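Local coordinates for C.Elegans p53 tumor suppressor-like transcription factor (Caenorhabditis elegans, PDB 1T4W), which activates transcription by binding the same DNA consensus sequence as p53, promoting germline apoptosis after DNA damage and ensuring proper meiotic chromosome segregation, at residues A[29-34]-A[135-140]; A[60-65]-A[175-180]. All blocks are in the same frame, centred on the assembly; numbering follows the deposited sequence.

In the fold
Contacts 1 and 2 are both buried, small and almost entirely apolar, and their centres lie about 5 Å apart in the core of the DNA-binding domain's beta sandwich. Contact 1 spans the two sheets, setting strand 29-33 of the larger against strand 130-137 of the smaller. Contact 2 joins strands of the larger sheet that are not neighbours; 152-160 lies between them in the order, but their side chains meet in the interior. The two are joined because 29-33 and 166-177 are parallel neighbours, L31 O lying 2.8 Å from R176 N in a probable hydrogen bond. Chemically they differ: contact 2 is purely hydrocarbon, whereas contact 1 adds a water bridge and leads into the zinc site.

Contact 1. Residues A[29-34]-A[135-140]; sequences KYLWTK and IIFMCQ. With ZN (zinc ion), chain B.
The ring of F137 rests against T33 and L31, crossing from strand 130-137 of the smaller sheet to strand 29-33 of the larger. T33 makes the closer approach: its methyl CG2 lies 3.9 Å from F137 CD2 and almost as near to CE2, the two side chains crossing at about a right angle. L31 meets the same flank of the ring more loosely, L31 CD2 standing 4.4 Å from F137 CE2. Both methyls come in obliquely to the ring plane. A broad, flat phenylalanine suits this place, because one ring can reach across between the sheets and touch two neighbours on strand 29-33.

T33 divides its labour. With OG1 anti to the backbone N (chi1 173°), the methyl is left to face F137 while the hydroxyl turns to the backbone, T33 OG1 donating to K34 O over 2.9 Å with a C=O...donor angle of 128°. That carbonyl accepts a second bond, from a water 2.9 Å from K34 O; the same water accepts a hydrogen bond from F137 N, 3.0 Å away. The backbone just past strand 29-33 and the end of strand 130-137 are thus linked through water beside the apolar ring. With an alanine here, lacking OG1 and CG2, K34 O would probably keep only the water of the two donors just described, and a gap would be likely to open beside the F137 ring.

Two residues beyond F137 the chain has left its strand, and C139 SG binds the zinc ion at 2.4 Å, together with C85, H88 and C143. Hydrocarbon packing and a shared water thus join the end of strand 130-137 to residues 31-34, while just past it a soft thiolate ligand ties the following loop to the metal.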
# COMPACT_ATOMS: atom_id res chain seq x y z
N LYS A 29 -0.02 5.43 9.83
CA LYS A 29 0.42 6.12 8.63
C LYS A 29 -0.65 6.45 7.61
O LYS A 29 -1.49 5.62 7.28
CB LYS A 29 1.53 5.30 8.00
CG LYS A 29 2.59 4.95 9.04
CD LYS A 29 3.73 4.20 8.45
CE LYS A 29 4.79 3.95 9.53
NZ LYS A 29 5.82 3.09 8.96
N TYR A 30 -0.59 7.68 7.10
CA TYR A 30 -1.56 8.17 6.12
C TYR A 30 -0.89 8.69 4.86
O TYR A 30 0.09 9.45 4.92
CB TYR A 30 -2.41 9.29 6.72
CG TYR A 30 -3.30 8.85 7.86
CD1 TYR A 30 -2.75 8.38 9.06
CD2 TYR A 30 -4.69 8.90 7.74
CE1 TYR A 30 -3.57 7.96 10.11
CE2 TYR A 30 -5.51 8.48 8.79
CZ TYR A 30 -4.95 8.02 9.96
OH TYR A 30 -5.77 7.64 10.99
N LEU A 31 -1.41 8.29 3.72
CA LEU A 31 -0.89 8.76 2.44
C LEU A 31 -2.00 9.39 1.59
O LEU A 31 -3.12 8.87 1.53
CB LEU A 31 -0.29 7.58 1.64
CG LEU A 31 0.01 7.88 0.16
CD1 LEU A 31 1.26 8.76 0.05
CD2 LEU A 31 0.23 6.56 -0.60
N TRP A 32 -1.70 10.52 0.96
CA TRP A 32 -2.64 11.16 0.04
C TRP A 32 -1.80 11.31 -1.21
O TRP A 32 -0.65 11.74 -1.12
CB TRP A 32 -3.07 12.55 0.52
CG TRP A 32 -3.82 12.57 1.84
CD1 TRP A 32 -5.18 12.59 2.03
CD2 TRP A 32 -3.24 12.57 3.14
NE1 TRP A 32 -5.47 12.61 3.38
CE2 TRP A 32 -4.30 12.59 4.08
CE3 TRP A 32 -1.91 12.54 3.61
CZ2 TRP A 32 -4.08 12.59 5.46
CZ3 TRP A 32 -1.69 12.54 4.98
CH2 TRP A 32 -2.77 12.57 5.89
N THR A 33 -2.35 10.95 -2.36
CA THR A 33 -1.61 11.08 -3.63
C THR A 33 -2.60 11.25 -4.77
O THR A 33 -3.77 10.89 -4.63
CB THR A 33 -0.76 9.80 -3.91
OG1 THR A 33 -0.16 9.87 -5.21
CG2 THR A 33 -1.64 8.56 -3.83
N LYS A 34 -2.15 11.82 -5.88
CA LYS A 34 -3.01 11.96 -7.06
C LYS A 34 -2.89 10.62 -7.78
O LYS A 34 -1.92 9.89 -7.56
CB LYS A 34 -2.48 13.03 -8.01
CG LYS A 34 -2.43 14.44 -7.48
CD LYS A 34 -1.93 15.30 -8.60
CE LYS A 34 -1.70 16.72 -8.17
NZ LYS A 34 -1.36 17.52 -9.38
N ILE A 135 4.79 2.75 -6.35
CA ILE A 135 3.47 2.21 -6.58
C ILE A 135 2.71 3.34 -7.28
O ILE A 135 2.94 4.52 -7.00
CB ILE A 135 2.76 1.82 -5.28
CG1 ILE A 135 1.37 1.27 -5.60
CG2 ILE A 135 2.70 3.01 -4.34
CD1 ILE A 135 0.72 0.49 -4.46
N ILE A 136 1.82 2.99 -8.21
CA ILE A 136 1.06 4.02 -8.90
C ILE A 136 -0.41 3.57 -8.96
O ILE A 136 -0.70 2.42 -9.27
CB ILE A 136 1.66 4.29 -10.32
CG1 ILE A 136 0.87 5.38 -11.03
CG2 ILE A 136 1.64 3.01 -11.18
CD1 ILE A 136 1.42 5.73 -12.40
N PHE A 137 -1.33 4.48 -8.61
CA PHE A 137 -2.77 4.18 -8.59
C PHE A 137 -3.42 4.69 -9.86
O PHE A 137 -3.24 5.84 -10.26
CB PHE A 137 -3.39 4.82 -7.34
CG PHE A 137 -2.78 4.34 -6.07
CD1 PHE A 137 -3.18 3.12 -5.50
CD2 PHE A 137 -1.75 5.04 -5.47
CE1 PHE A 137 -2.54 2.60 -4.35
CE2 PHE A 137 -1.10 4.54 -4.32
CZ PHE A 137 -1.50 3.32 -3.76
N MET A 138 -4.18 3.81 -10.52
CA MET A 138 -4.79 4.16 -11.78
C MET A 138 -6.31 4.34 -11.74
O MET A 138 -7.00 4.15 -12.74
CB MET A 138 -4.39 3.13 -12.85
CG MET A 138 -2.88 3.16 -13.16
SD MET A 138 -2.26 4.82 -13.61
CE MET A 138 -2.98 4.98 -15.24
N CYS A 139 -6.82 4.70 -10.58
CA CYS A 139 -8.24 4.98 -10.42
C CYS A 139 -8.24 5.82 -9.15
O CYS A 139 -7.21 5.94 -8.48
CB CYS A 139 -9.03 3.67 -10.28
SG CYS A 139 -10.82 3.83 -10.10
N GLN A 140 -9.36 6.44 -8.83
CA GLN A 140 -9.33 7.27 -7.65
C GLN A 140 -10.62 7.28 -6.86
O GLN A 140 -11.65 6.75 -7.29
CB GLN A 140 -8.94 8.68 -8.06
CG GLN A 140 -9.95 9.36 -8.94
CD GLN A 140 -9.37 10.60 -9.56
OE1 GLN A 140 -8.63 11.33 -8.91
NE2 GLN A 140 -9.72 10.86 -10.81
ZN ZN B . -11.61 5.21 -11.84
O HOH W 1 -0.70 7.32 -8.12

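Contact 2. Residues A[60-65]-A[175-180]; sequences IRFVKY and VRIVAY
F62 brings its ring to V175 and I177, on strands that are not neighbours in the larger sheet. F62 CA and V175 CA stand 9.2 Å apart, and the side chains fill that interval; M153 of strand 152-160 also packs on F62. From CB, which does not itself point at the partner strand, the side chain turns so that CG is anti to the backbone N (chi1 -170°), and this carries the ring over to V175. CE1 then reaches V175 CB at 3.8 Å, with that carbon at the ring's edge, in its plane; V175 CG1 is equally close. At the tip, F62 CZ touches V175 CG1 and lies 3.9 Å from I177 CD1, which approaches obliquely. F62 CE2, beside the tip, is 4.0 Å from I177 CD1.

A long, flat side chain suits the interval, while a beta-branched valine offers a compact shoulder and isoleucine extends a methyl to meet the ring coming from the opposite direction. The F137 ring also meets F62, with planes at about 50°. Lacking any hydrogen bond across it, the contact depends on shape and exclusion of water, joining non-adjacent strands close to the zinc-binding end of the sandwich.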
# COMPACT_ATOMS: atom_id res chain seq x y z
N ILE A 60 2.17 -7.59 -1.92
CA ILE A 60 1.65 -6.23 -1.82
C ILE A 60 0.18 -6.23 -2.25
O ILE A 60 -0.14 -6.67 -3.35
CB ILE A 60 2.43 -5.28 -2.75
CG1 ILE A 60 3.92 -5.33 -2.42
CG2 ILE A 60 1.89 -3.85 -2.60
CD1 ILE A 60 4.81 -4.85 -3.56
N ARG A 61 -0.69 -5.73 -1.38
CA ARG A 61 -2.12 -5.67 -1.65
C ARG A 61 -2.67 -4.27 -1.41
O ARG A 61 -2.08 -3.47 -0.68
CB ARG A 61 -2.88 -6.64 -0.73
CG ARG A 61 -2.65 -8.14 -0.98
CD ARG A 61 -3.77 -8.94 -0.26
NE ARG A 61 -5.06 -8.70 -0.90
CZ ARG A 61 -6.24 -8.97 -0.36
NH1 ARG A 61 -7.35 -8.70 -1.06
NH2 ARG A 61 -6.34 -9.48 0.86
N PHE A 62 -3.80 -3.99 -2.03
CA PHE A 62 -4.45 -2.71 -1.85
C PHE A 62 -5.92 -3.06 -1.65
O PHE A 62 -6.65 -3.42 -2.60
CB PHE A 62 -4.20 -1.80 -3.05
CG PHE A 62 -4.65 -0.37 -2.82
CD1 PHE A 62 -4.13 0.36 -1.74
CD2 PHE A 62 -5.59 0.23 -3.67
CE1 PHE A 62 -4.54 1.68 -1.50
CE2 PHE A 62 -6.01 1.55 -3.45
CZ PHE A 62 -5.48 2.28 -2.36
N VAL A 63 -6.34 -2.95 -0.40
CA VAL A 63 -7.69 -3.32 0.02
C VAL A 63 -8.50 -2.21 0.69
O VAL A 63 -7.98 -1.13 0.99
CB VAL A 63 -7.60 -4.51 1.03
CG1 VAL A 63 -6.66 -5.58 0.47
CG2 VAL A 63 -7.10 -4.02 2.41
N LYS A 64 -9.77 -2.50 0.91
CA LYS A 64 -10.66 -1.55 1.58
C LYS A 64 -11.25 -2.21 2.81
O LYS A 64 -11.39 -3.43 2.87
CB LYS A 64 -11.78 -1.08 0.64
CG LYS A 64 -12.79 -2.14 0.24
CD LYS A 64 -13.70 -1.60 -0.86
CE LYS A 64 -14.71 -2.64 -1.33
NZ LYS A 64 -14.06 -3.87 -1.84
N TYR A 65 -11.60 -1.40 3.80
CA TYR A 65 -12.16 -1.92 5.03
C TYR A 65 -12.98 -0.82 5.67
O TYR A 65 -12.95 0.34 5.24
CB TYR A 65 -11.03 -2.38 5.96
CG TYR A 65 -10.19 -1.27 6.57
CD1 TYR A 65 -10.64 -0.54 7.68
CD2 TYR A 65 -8.95 -0.93 6.03
CE1 TYR A 65 -9.87 0.51 8.23
CE2 TYR A 65 -8.17 0.11 6.56
CZ TYR A 65 -8.64 0.82 7.66
OH TYR A 65 -7.87 1.86 8.19
N VAL A 175 -5.00 5.32 2.80
CA VAL A 175 -4.51 5.87 1.57
C VAL A 175 -5.69 6.54 0.87
O VAL A 175 -6.78 5.95 0.72
CB VAL A 175 -3.95 4.76 0.65
CG1 VAL A 175 -3.64 5.34 -0.72
CG2 VAL A 175 -2.69 4.15 1.26
N ARG A 176 -5.50 7.79 0.47
CA ARG A 176 -6.57 8.48 -0.24
C ARG A 176 -6.02 8.97 -1.57
O ARG A 176 -4.94 9.55 -1.62
CB ARG A 176 -7.13 9.65 0.58
CG ARG A 176 -8.03 9.21 1.72
CD ARG A 176 -8.75 10.42 2.32
NE ARG A 176 -9.74 10.96 1.39
CZ ARG A 176 -10.19 12.20 1.42
NH1 ARG A 176 -9.76 13.05 2.33
NH2 ARG A 176 -11.09 12.59 0.53
N ILE A 177 -6.75 8.70 -2.65
CA ILE A 177 -6.34 9.12 -3.98
C ILE A 177 -7.31 10.25 -4.33
O ILE A 177 -8.48 10.03 -4.65
CB ILE A 177 -6.43 7.93 -4.96
CG1 ILE A 177 -5.52 6.79 -4.46
CG2 ILE A 177 -5.95 8.37 -6.34
CD1 ILE A 177 -6.19 5.45 -4.43
N VAL A 178 -6.79 11.47 -4.24
CA VAL A 178 -7.57 12.69 -4.41
C VAL A 178 -6.95 13.66 -5.40
O VAL A 178 -5.86 13.43 -5.89
CB VAL A 178 -7.67 13.40 -3.06
CG1 VAL A 178 -8.31 12.49 -2.04
CG2 VAL A 178 -6.24 13.77 -2.58
N ALA A 179 -7.64 14.77 -5.64
CA ALA A 179 -7.18 15.80 -6.58
C ALA A 179 -6.09 16.72 -6.01
O ALA A 179 -5.14 17.10 -6.70
CB ALA A 179 -8.38 16.64 -7.03
N TYR A 180 -6.22 17.08 -4.74
CA TYR A 180 -5.27 17.98 -4.09
C TYR A 180 -4.74 17.36 -2.79
O TYR A 180 -5.17 17.73 -1.69
CB TYR A 180 -5.97 19.31 -3.83
CG TYR A 180 -6.38 19.98 -5.11
CD1 TYR A 180 -5.42 20.55 -5.96
CD2 TYR A 180 -7.72 20.02 -5.51
CE1 TYR A 180 -5.79 21.15 -7.19
CE2 TYR A 180 -8.10 20.60 -6.74
CZ TYR A 180 -7.14 21.16 -7.57
OH TYR A 180 -7.51 21.71 -8.77